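Local coordinates for protein glycosyltransferase Gtf1 (Streptococcus gordonii, PDB 5E9T) that belongs to the GT-B-type glycosyltransferases, carries an extended beta-sheet domain, and assembles with the stabilizing protein Gtf2, at residues I62-I74 against F166-L178. The protein carries 1 engineered substitution. Residues are numbered along the deposited sequence; the frame is centred on the assembly and turned at random.
Sequences IIWLYNYFTDIKI and FYHEDGSVAYDML
The loop that follows helix 65-68 runs against the hairpin formed by strands 158-167 and 173-180, whose type I turn runs from H168 to G171, CA atoms coming closest at T70 and H168 (5.5 Å) and again at I72 and E169. D71 reaches into the turn: its OD1 accepts the backbone N of E169 at 2.7 Å through the syn lone pair, while H168 ND1 lies within weak hydrogen-bonding range of both D71 OD1, which sits near the plane of the imidazole, and D71 N. Beyond it, K73 and E169 form a long salt bridge, NZ to OE2 3.5 Å, and OE2 has a second partner in the hydroxyl of Y144. T70 lays CG2 against the CB of A174 and turns OG1 back to its own loop, where it accepts from I72 N in an ST turn. Deeper in, Y175 OH donates a hydrogen bond to Y66 O (2.6 Å), approaching one lone pair of the oxygen within the plane of the peptide carbonyl. A chi1 of 69° tucks CG of Y175 over its own backbone and places the ring beside Y66 and F69, whose edge meets its face, planes 74° apart. The CB of Y66 packs on F166 CZ, and the F166 ring turns an edge to W64 CH2. A classic beta bulge sets both A174 and Y175 opposite F166. The contact joins the edge of the N-terminal parallel sheet, where strand 62-64 is outermost within the chain, to the extended beta-sheet domain; F189 stacks on Y175, strand 146-155 touches W64, I72 and F166, and helix 197-208 packs on F69, while Gtf2, a separate chain, borders V173.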
ATOM      1  N   ILE A  62      31.482  -0.179  12.223  1.00 30.92           N
ATOM      2  CA  ILE A  62      30.075  -0.211  12.613  1.00 28.02           C
ATOM      3  C   ILE A  62      29.251   0.624  11.644  1.00 30.25           C
ATOM      4  O   ILE A  62      29.600   1.772  11.347  1.00 41.15           O
ATOM      5  CB  ILE A  62      29.886   0.288  14.056  1.00 21.45           C
ATOM      6  CG1 ILE A  62      30.514  -0.698  15.041  1.00 18.93           C
ATOM      7  CG2 ILE A  62      28.403   0.504  14.360  1.00 19.18           C
ATOM      8  CD1 ILE A  62      30.084  -2.128  14.815  1.00 24.00           C
ATOM      9  N   ILE A  63      28.158   0.047  11.156  1.00 20.79           N
ATOM     10  CA  ILE A  63      27.135   0.777  10.418  1.00 23.11           C
ATOM     11  C   ILE A  63      25.831   0.609  11.183  1.00 27.07           C
ATOM     12  O   ILE A  63      25.283  -0.498  11.252  1.00 31.65           O
ATOM     13  CB  ILE A  63      26.986   0.284   8.972  1.00 22.46           C
ATOM     14  CG1 ILE A  63      28.216   0.659   8.144  1.00 24.09           C
ATOM     15  CG2 ILE A  63      25.718   0.847   8.341  1.00 23.38           C
ATOM     16  CD1 ILE A  63      28.086   0.295   6.683  1.00 31.99           C
ATOM     17  N   TRP A  64      25.336   1.696  11.762  1.00 23.16           N
ATOM     18  CA  TRP A  64      24.027   1.701  12.397  1.00 15.54           C
ATOM     19  C   TRP A  64      23.018   2.289  11.420  1.00 13.70           C
ATOM     20  O   TRP A  64      23.245   3.370  10.863  1.00  9.20           O
ATOM     21  CB  TRP A  64      24.033   2.498  13.700  1.00 13.38           C
ATOM     22  CG  TRP A  64      22.706   2.457  14.382  1.00 13.87           C
ATOM     23  CD1 TRP A  64      21.803   1.439  14.339  1.00 12.24           C
ATOM     24  CD2 TRP A  64      22.116   3.484  15.187  1.00 15.49           C
ATOM     25  NE1 TRP A  64      20.690   1.761  15.075  1.00 19.89           N
ATOM     26  CE2 TRP A  64      20.856   3.013  15.606  1.00 21.56           C
ATOM     27  CE3 TRP A  64      22.531   4.755  15.596  1.00 10.90           C
ATOM     28  CZ2 TRP A  64      20.006   3.767  16.414  1.00 18.06           C
ATOM     29  CZ3 TRP A  64      21.686   5.503  16.397  1.00 15.55           C
ATOM     30  CH2 TRP A  64      20.439   5.006  16.798  1.00 17.59           C
ATOM     31  N   LEU A  65      21.908   1.573  11.222  1.00 17.50           N
ATOM     32  CA  LEU A  65      20.927   1.948  10.209  1.00 12.71           C
ATOM     33  C   LEU A  65      20.524   3.412  10.322  1.00 11.45           C
ATOM     34  O   LEU A  65      20.577   4.163   9.342  1.00 14.11           O
ATOM     35  CB  LEU A  65      19.690   1.059  10.329  1.00  4.52           C
ATOM     36  CG  LEU A  65      18.530   1.531   9.457  1.00  6.54           C
ATOM     37  CD1 LEU A  65      18.937   1.439   8.012  1.00 11.86           C
ATOM     38  CD2 LEU A  65      17.274   0.717   9.714  1.00 12.76           C
ATOM     39  N   TYR A  66      20.121   3.837  11.516  1.00  9.04           N
ATOM     40  CA  TYR A  66      19.551   5.168  11.661  1.00 12.52           C
ATOM     41  C   TYR A  66      20.611   6.259  11.641  1.00 13.89           C
ATOM     42  O   TYR A  66      20.318   7.394  11.252  1.00 18.16           O
ATOM     43  CB  TYR A  66      18.730   5.232  12.944  1.00 13.77           C
ATOM     44  CG  TYR A  66      17.566   4.268  12.944  1.00 15.12           C
ATOM     45  CD1 TYR A  66      16.370   4.607  12.340  1.00 24.85           C
ATOM     46  CD2 TYR A  66      17.666   3.016  13.540  1.00 13.01           C
ATOM     47  CE1 TYR A  66      15.299   3.737  12.335  1.00 24.55           C
ATOM     48  CE2 TYR A  66      16.594   2.134  13.537  1.00 17.93           C
ATOM     49  CZ  TYR A  66      15.413   2.509  12.932  1.00 22.92           C
ATOM     50  OH  TYR A  66      14.330   1.664  12.914  1.00 37.60           O
ATOM     51  N   ASN A  67      21.839   5.941  12.051  1.00 17.04           N
ATOM     52  CA  ASN A  67      22.924   6.909  11.954  1.00 16.76           C
ATOM     53  C   ASN A  67      23.471   7.007  10.537  1.00 18.03           C
ATOM     54  O   ASN A  67      24.005   8.056  10.156  1.00 21.17           O
ATOM     55  CB  ASN A  67      24.045   6.537  12.925  1.00 19.68           C
ATOM     56  CG  ASN A  67      25.381   7.139  12.533  1.00 32.76           C
ATOM     57  OD1 ASN A  67      26.185   6.502  11.848  1.00 37.53           O
ATOM     58  ND2 ASN A  67      25.622   8.375  12.954  1.00 34.27           N
ATOM     59  N   TYR A  68      23.330   5.936   9.748  1.00 18.03           N
ATOM     60  CA  TYR A  68      23.924   5.888   8.415  1.00 22.83           C
ATOM     61  C   TYR A  68      23.511   7.082   7.563  1.00 28.57           C
ATOM     62  O   TYR A  68      24.330   7.639   6.823  1.00 35.61           O
ATOM     63  CB  TYR A  68      23.535   4.583   7.719  1.00 24.42           C
ATOM     64  CG  TYR A  68      23.986   4.504   6.278  1.00 20.30           C
ATOM     65  CD1 TYR A  68      25.257   4.049   5.954  1.00 14.16           C
ATOM     66  CD2 TYR A  68      23.141   4.882   5.242  1.00 17.23           C
ATOM     67  CE1 TYR A  68      25.676   3.975   4.641  1.00 15.59           C
ATOM     68  CE2 TYR A  68      23.549   4.813   3.926  1.00 17.32           C
ATOM     69  CZ  TYR A  68      24.819   4.358   3.631  1.00 20.44           C
ATOM     70  OH  TYR A  68      25.230   4.285   2.319  1.00 27.18           O
ATOM     71  N   PHE A  69      22.246   7.489   7.656  1.00 30.38           N
ATOM     72  CA  PHE A  69      21.746   8.580   6.832  1.00 32.08           C
ATOM     73  C   PHE A  69      22.295   9.941   7.244  1.00 33.82           C
ATOM     74  O   PHE A  69      22.041  10.926   6.543  1.00 41.68           O
ATOM     75  CB  PHE A  69      20.217   8.604   6.870  1.00 33.27           C
ATOM     76  CG  PHE A  69      19.578   7.365   6.311  1.00 37.17           C
ATOM     77  CD1 PHE A  69      19.651   7.083   4.956  1.00 39.42           C
ATOM     78  CD2 PHE A  69      18.894   6.486   7.139  1.00 39.26           C
ATOM     79  CE1 PHE A  69      19.061   5.944   4.436  1.00 36.09           C
ATOM     80  CE2 PHE A  69      18.300   5.344   6.626  1.00 37.26           C
ATOM     81  CZ  PHE A  69      18.383   5.073   5.273  1.00 37.68           C
ATOM     82  N   THR A  70      23.028  10.028   8.348  1.00 29.56           N
ATOM     83  CA  THR A  70      23.612  11.286   8.786  1.00 28.37           C
ATOM     84  C   THR A  70      25.106  11.316   8.481  1.00 33.68           C
ATOM     85  O   THR A  70      25.696  10.336   8.023  1.00 43.55           O
ATOM     86  CB  THR A  70      23.378  11.489  10.284  1.00 26.69           C
ATOM     87  OG1 THR A  70      24.393  10.793  11.018  1.00 26.17           O
ATOM     88  CG2 THR A  70      22.006  10.950  10.688  1.00 17.69           C
ATOM     89  N   ASP A  71      25.722  12.466   8.755  1.00 31.70           N
ATOM     90  CA  ASP A  71      27.162  12.639   8.614  1.00 31.24           C
ATOM     91  C   ASP A  71      27.906  12.478   9.937  1.00 31.43           C
ATOM     92  O   ASP A  71      29.113  12.735   9.991  1.00 30.98           O
ATOM     93  CB  ASP A  71      27.477  13.996   7.978  1.00 34.74           C
ATOM     94  CG  ASP A  71      27.234  15.155   8.917  1.00 43.72           C
ATOM     95  OD1 ASP A  71      26.387  15.017   9.820  1.00 47.13           O
ATOM     96  OD2 ASP A  71      27.885  16.209   8.747  1.00 50.31           O
ATOM     97  N   ILE A  72      27.212  12.094  11.005  1.00 32.93           N
ATOM     98  CA  ILE A  72      27.827  11.945  12.320  1.00 30.01           C
ATOM     99  C   ILE A  72      28.524  10.595  12.412  1.00 35.32           C
ATOM    100  O   ILE A  72      28.000   9.574  11.954  1.00 43.60           O
ATOM    101  CB  ILE A  72      26.766  12.104  13.422  1.00 19.15           C
ATOM    102  CG1 ILE A  72      26.156  13.502  13.364  1.00 20.51           C
ATOM    103  CG2 ILE A  72      27.359  11.833  14.791  1.00 18.09           C
ATOM    104  CD1 ILE A  72      25.100  13.739  14.400  1.00 29.00           C
ATOM    105  N   LYS A  73      29.712  10.585  13.013  1.00 33.95           N
ATOM    106  CA  LYS A  73      30.480   9.360  13.173  1.00 32.91           C
ATOM    107  C   LYS A  73      29.949   8.520  14.326  1.00 35.01           C
ATOM    108  O   LYS A  73      29.348   9.032  15.275  1.00 44.12           O
ATOM    109  CB  LYS A  73      31.955   9.665  13.433  1.00 35.72           C
ATOM    110  CG  LYS A  73      32.766  10.030  12.208  1.00 48.15           C
ATOM    111  CD  LYS A  73      32.547  11.476  11.815  1.00 64.92           C
ATOM    112  CE  LYS A  73      33.414  11.855  10.632  1.00 77.48           C
ATOM    113  NZ  LYS A  73      33.872  13.267  10.727  1.00 78.79           N
ATOM    114  N   ILE A  74      30.191   7.214  14.243  1.00 33.38           N
ATOM    115  CA  ILE A  74      30.014   6.370  15.416  1.00 30.28           C
ATOM    116  C   ILE A  74      31.129   6.712  16.393  1.00 33.95           C
ATOM    117  O   ILE A  74      32.315   6.554  16.083  1.00 36.27           O
ATOM    118  CB  ILE A  74      30.037   4.885  15.031  1.00 25.34           C
ATOM    119  CG1 ILE A  74      28.929   4.580  14.025  1.00 15.41           C
ATOM    120  CG2 ILE A  74      29.901   4.006  16.264  1.00 30.70           C
ATOM    121  CD1 ILE A  74      27.562   5.007  14.495  1.00 10.21           C
ATOM    122  N   PHE A 166      16.656  13.004  13.627  1.00 14.20           N
ATOM    123  CA  PHE A 166      18.094  12.783  13.564  1.00 19.59           C
ATOM    124  C   PHE A 166      18.768  13.956  12.867  1.00 22.52           C
ATOM    125  O   PHE A 166      18.222  14.522  11.915  1.00 28.86           O
ATOM    126  CB  PHE A 166      18.419  11.472  12.845  1.00 16.59           C
ATOM    127  CG  PHE A 166      18.250  10.264  13.710  1.00 16.04           C
ATOM    128  CD1 PHE A 166      16.985   9.818  14.058  1.00 18.18           C
ATOM    129  CD2 PHE A 166      19.352   9.588  14.198  1.00 16.09           C
ATOM    130  CE1 PHE A 166      16.827   8.712  14.869  1.00 20.52           C
ATOM    131  CE2 PHE A 166      19.198   8.480  15.007  1.00 18.52           C
ATOM    132  CZ  PHE A 166      17.934   8.044  15.344  1.00 21.83           C
ATOM    133  N   TYR A 167      19.960  14.311  13.339  1.00 15.42           N
ATOM    134  CA  TYR A 167      20.618  15.547  12.950  1.00 14.94           C
ATOM    135  C   TYR A 167      21.991  15.268  12.359  1.00 25.77           C
ATOM    136  O   TYR A 167      22.556  14.183  12.518  1.00 31.06           O
ATOM    137  CB  TYR A 167      20.762  16.497  14.147  1.00 15.42           C
ATOM    138  CG  TYR A 167      19.463  16.740  14.870  1.00 14.23           C
ATOM    139  CD1 TYR A 167      18.578  17.708  14.428  1.00 14.67           C
ATOM    140  CD2 TYR A 167      19.115  15.989  15.983  1.00 17.02           C
ATOM    141  CE1 TYR A 167      17.387  17.929  15.076  1.00 18.53           C
ATOM    142  CE2 TYR A 167      17.923  16.203  16.639  1.00 17.87           C
ATOM    143  CZ  TYR A 167      17.064  17.177  16.179  1.00 20.68           C
ATOM    144  OH  TYR A 167      15.870  17.405  16.821  1.00 29.40           O
ATOM    145  N   HIS A 168      22.517  16.273  11.664  1.00 24.70           N
ATOM    146  CA  HIS A 168      23.869  16.228  11.142  1.00 28.29           C
ATOM    147  C   HIS A 168      24.839  16.829  12.160  1.00 30.32           C
ATOM    148  O   HIS A 168      24.442  17.318  13.221  1.00 33.69           O
ATOM    149  CB  HIS A 168      23.947  16.959   9.802  1.00 34.12           C
ATOM    150  CG  HIS A 168      23.282  16.229   8.677  1.00 37.12           C
ATOM    151  ND1 HIS A 168      23.903  15.217   7.977  1.00 39.70           N
ATOM    152  CD2 HIS A 168      22.052  16.368   8.126  1.00 31.72           C
ATOM    153  CE1 HIS A 168      23.083  14.761   7.046  1.00 34.51           C
ATOM    154  NE2 HIS A 168      21.954  15.443   7.115  1.00 29.69           N
ATOM    155  N   GLU A 169      26.133  16.796  11.830  1.00 27.88           N
ATOM    156  CA  GLU A 169      27.133  17.392  12.711  1.00 28.50           C
ATOM    157  C   GLU A 169      26.855  18.871  12.937  1.00 33.35           C
ATOM    158  O   GLU A 169      27.053  19.387  14.042  1.00 33.71           O
ATOM    159  CB  GLU A 169      28.533  17.209  12.128  1.00 28.85           C
ATOM    160  CG  GLU A 169      29.211  15.902  12.472  1.00 33.16           C
ATOM    161  CD  GLU A 169      30.720  16.002  12.355  1.00 43.45           C
ATOM    162  OE1 GLU A 169      31.221  17.117  12.097  1.00 49.20           O
ATOM    163  OE2 GLU A 169      31.407  14.972  12.522  1.00 49.51           O
ATOM    164  N   ASP A 170      26.377  19.565  11.906  1.00 35.98           N
ATOM    165  CA  ASP A 170      26.138  21.000  11.978  1.00 32.66           C
ATOM    166  C   ASP A 170      24.792  21.346  12.595  1.00 28.18           C
ATOM    167  O   ASP A 170      24.427  22.525  12.617  1.00 29.68           O
ATOM    168  CB  ASP A 170      26.248  21.628  10.584  1.00 36.94           C
ATOM    169  CG  ASP A 170      25.122  21.207   9.656  1.00 46.79           C
ATOM    170  OD1 ASP A 170      24.191  20.506  10.109  1.00 47.22           O
ATOM    171  OD2 ASP A 170      25.165  21.589   8.465  1.00 53.87           O
ATOM    172  N   GLY A 171      24.034  20.356  13.065  1.00 28.40           N
ATOM    173  CA  GLY A 171      22.776  20.601  13.735  1.00 26.28           C
ATOM    174  C   GLY A 171      21.561  20.596  12.838  1.00 29.03           C
ATOM    175  O   GLY A 171      20.435  20.679  13.347  1.00 36.71           O
ATOM    176  N   SER A 172      21.748  20.499  11.526  1.00 28.40           N
ATOM    177  CA  SER A 172      20.627  20.504  10.599  1.00 24.77           C
ATOM    178  C   SER A 172      19.896  19.166  10.621  1.00 20.59           C
ATOM    179  O   SER A 172      20.472  18.119  10.927  1.00 23.44           O
ATOM    180  CB  SER A 172      21.113  20.812   9.185  1.00 29.55           C
ATOM    181  OG  SER A 172      22.107  19.888   8.779  1.00 34.03           O
ATOM    182  N   VAL A 173      18.608  19.210  10.280  1.00 16.36           N
ATOM    183  CA  VAL A 173      17.780  18.010  10.307  1.00 21.79           C
ATOM    184  C   VAL A 173      18.183  17.085   9.167  1.00 24.35           C
ATOM    185  O   VAL A 173      18.214  17.490   7.999  1.00 36.02           O
ATOM    186  CB  VAL A 173      16.293  18.381  10.215  1.00 26.31           C
ATOM    187  CG1 VAL A 173      15.427  17.144  10.369  1.00 23.17           C
ATOM    188  CG2 VAL A 173      15.944  19.418  11.269  1.00 32.54           C
ATOM    189  N   ALA A 174      18.524  15.841   9.510  1.00 22.07           N
ATOM    190  CA  ALA A 174      18.768  14.828   8.488  1.00 17.94           C
ATOM    191  C   ALA A 174      17.470  14.190   8.006  1.00 16.12           C
ATOM    192  O   ALA A 174      17.277  14.013   6.797  1.00 27.77           O
ATOM    193  CB  ALA A 174      19.723  13.762   9.023  1.00 21.39           C
ATOM    194  N   TYR A 175      16.570  13.855   8.930  1.00 11.46           N
ATOM    195  CA  TYR A 175      15.275  13.236   8.659  1.00 13.75           C
ATOM    196  C   TYR A 175      14.593  13.008   9.998  1.00 15.77           C
ATOM    197  O   TYR A 175      15.252  12.959  11.039  1.00 22.45           O
ATOM    198  CB  TYR A 175      15.406  11.901   7.908  1.00 15.96           C
ATOM    199  CG  TYR A 175      16.019  10.784   8.734  1.00 12.17           C
ATOM    200  CD1 TYR A 175      17.381  10.761   9.003  1.00 15.94           C
ATOM    201  CD2 TYR A 175      15.236   9.753   9.241  1.00 18.80           C
ATOM    202  CE1 TYR A 175      17.949   9.747   9.755  1.00 18.46           C
ATOM    203  CE2 TYR A 175      15.797   8.731   9.997  1.00 16.65           C
ATOM    204  CZ  TYR A 175      17.155   8.734  10.249  1.00 14.34           C
ATOM    205  OH  TYR A 175      17.722   7.727  10.997  1.00 13.44           O
ATOM    206  N   ASP A 176      13.273  12.839   9.962  1.00 18.69           N
ATOM    207  CA  ASP A 176      12.523  12.538  11.172  1.00 27.80           C
ATOM    208  C   ASP A 176      11.492  11.459  10.868  1.00 31.75           C
ATOM    209  O   ASP A 176      11.201  11.147   9.709  1.00 33.27           O
ATOM    210  CB  ASP A 176      11.859  13.790  11.769  1.00 36.95           C
ATOM    211  CG  ASP A 176      10.803  14.394  10.862  1.00 49.17           C
ATOM    212  OD1 ASP A 176       9.687  13.839  10.789  1.00 50.07           O
ATOM    213  OD2 ASP A 176      11.080  15.446  10.245  1.00 64.33           O
HETATM  214  N   MSE A 177      10.939  10.890  11.933  1.00 39.48           N
HETATM  215  CA  MSE A 177      10.026   9.765  11.825  1.00 60.95           C
HETATM  216  C   MSE A 177       8.859   9.911  12.791  1.00 36.06           C
HETATM  217  O   MSE A 177       9.006  10.499  13.856  1.00 31.80           O
HETATM  218  CB  MSE A 177      10.770   8.466  12.103  1.00117.34           C
HETATM  219  CG  MSE A 177      11.603   8.540  13.362  1.00172.82           C
HETATM  220 SE   MSE A 177      12.157   6.803  13.987  1.00203.68          SE
HETATM  221  CE  MSE A 177      13.864   6.755  13.080  1.00242.13           C
ATOM    222  N   LEU A 178       7.704   9.364  12.427  1.00 28.55           N
ATOM    223  CA  LEU A 178       6.494   9.473  13.233  1.00 25.12           C
ATOM    224  C   LEU A 178       6.264   8.174  13.992  1.00 23.82           C
ATOM    225  O   LEU A 178       6.276   7.091  13.397  1.00 28.05           O
ATOM    226  CB  LEU A 178       5.274   9.773  12.368  1.00 27.63           C
ATOM    227  CG  LEU A 178       5.178  11.111  11.663  1.00 40.18           C
ATOM    228  CD1 LEU A 178       3.705  11.472  11.467  1.00 49.84           C
ATOM    229  CD2 LEU A 178       5.955  12.211  12.403  1.00 35.68           C
TER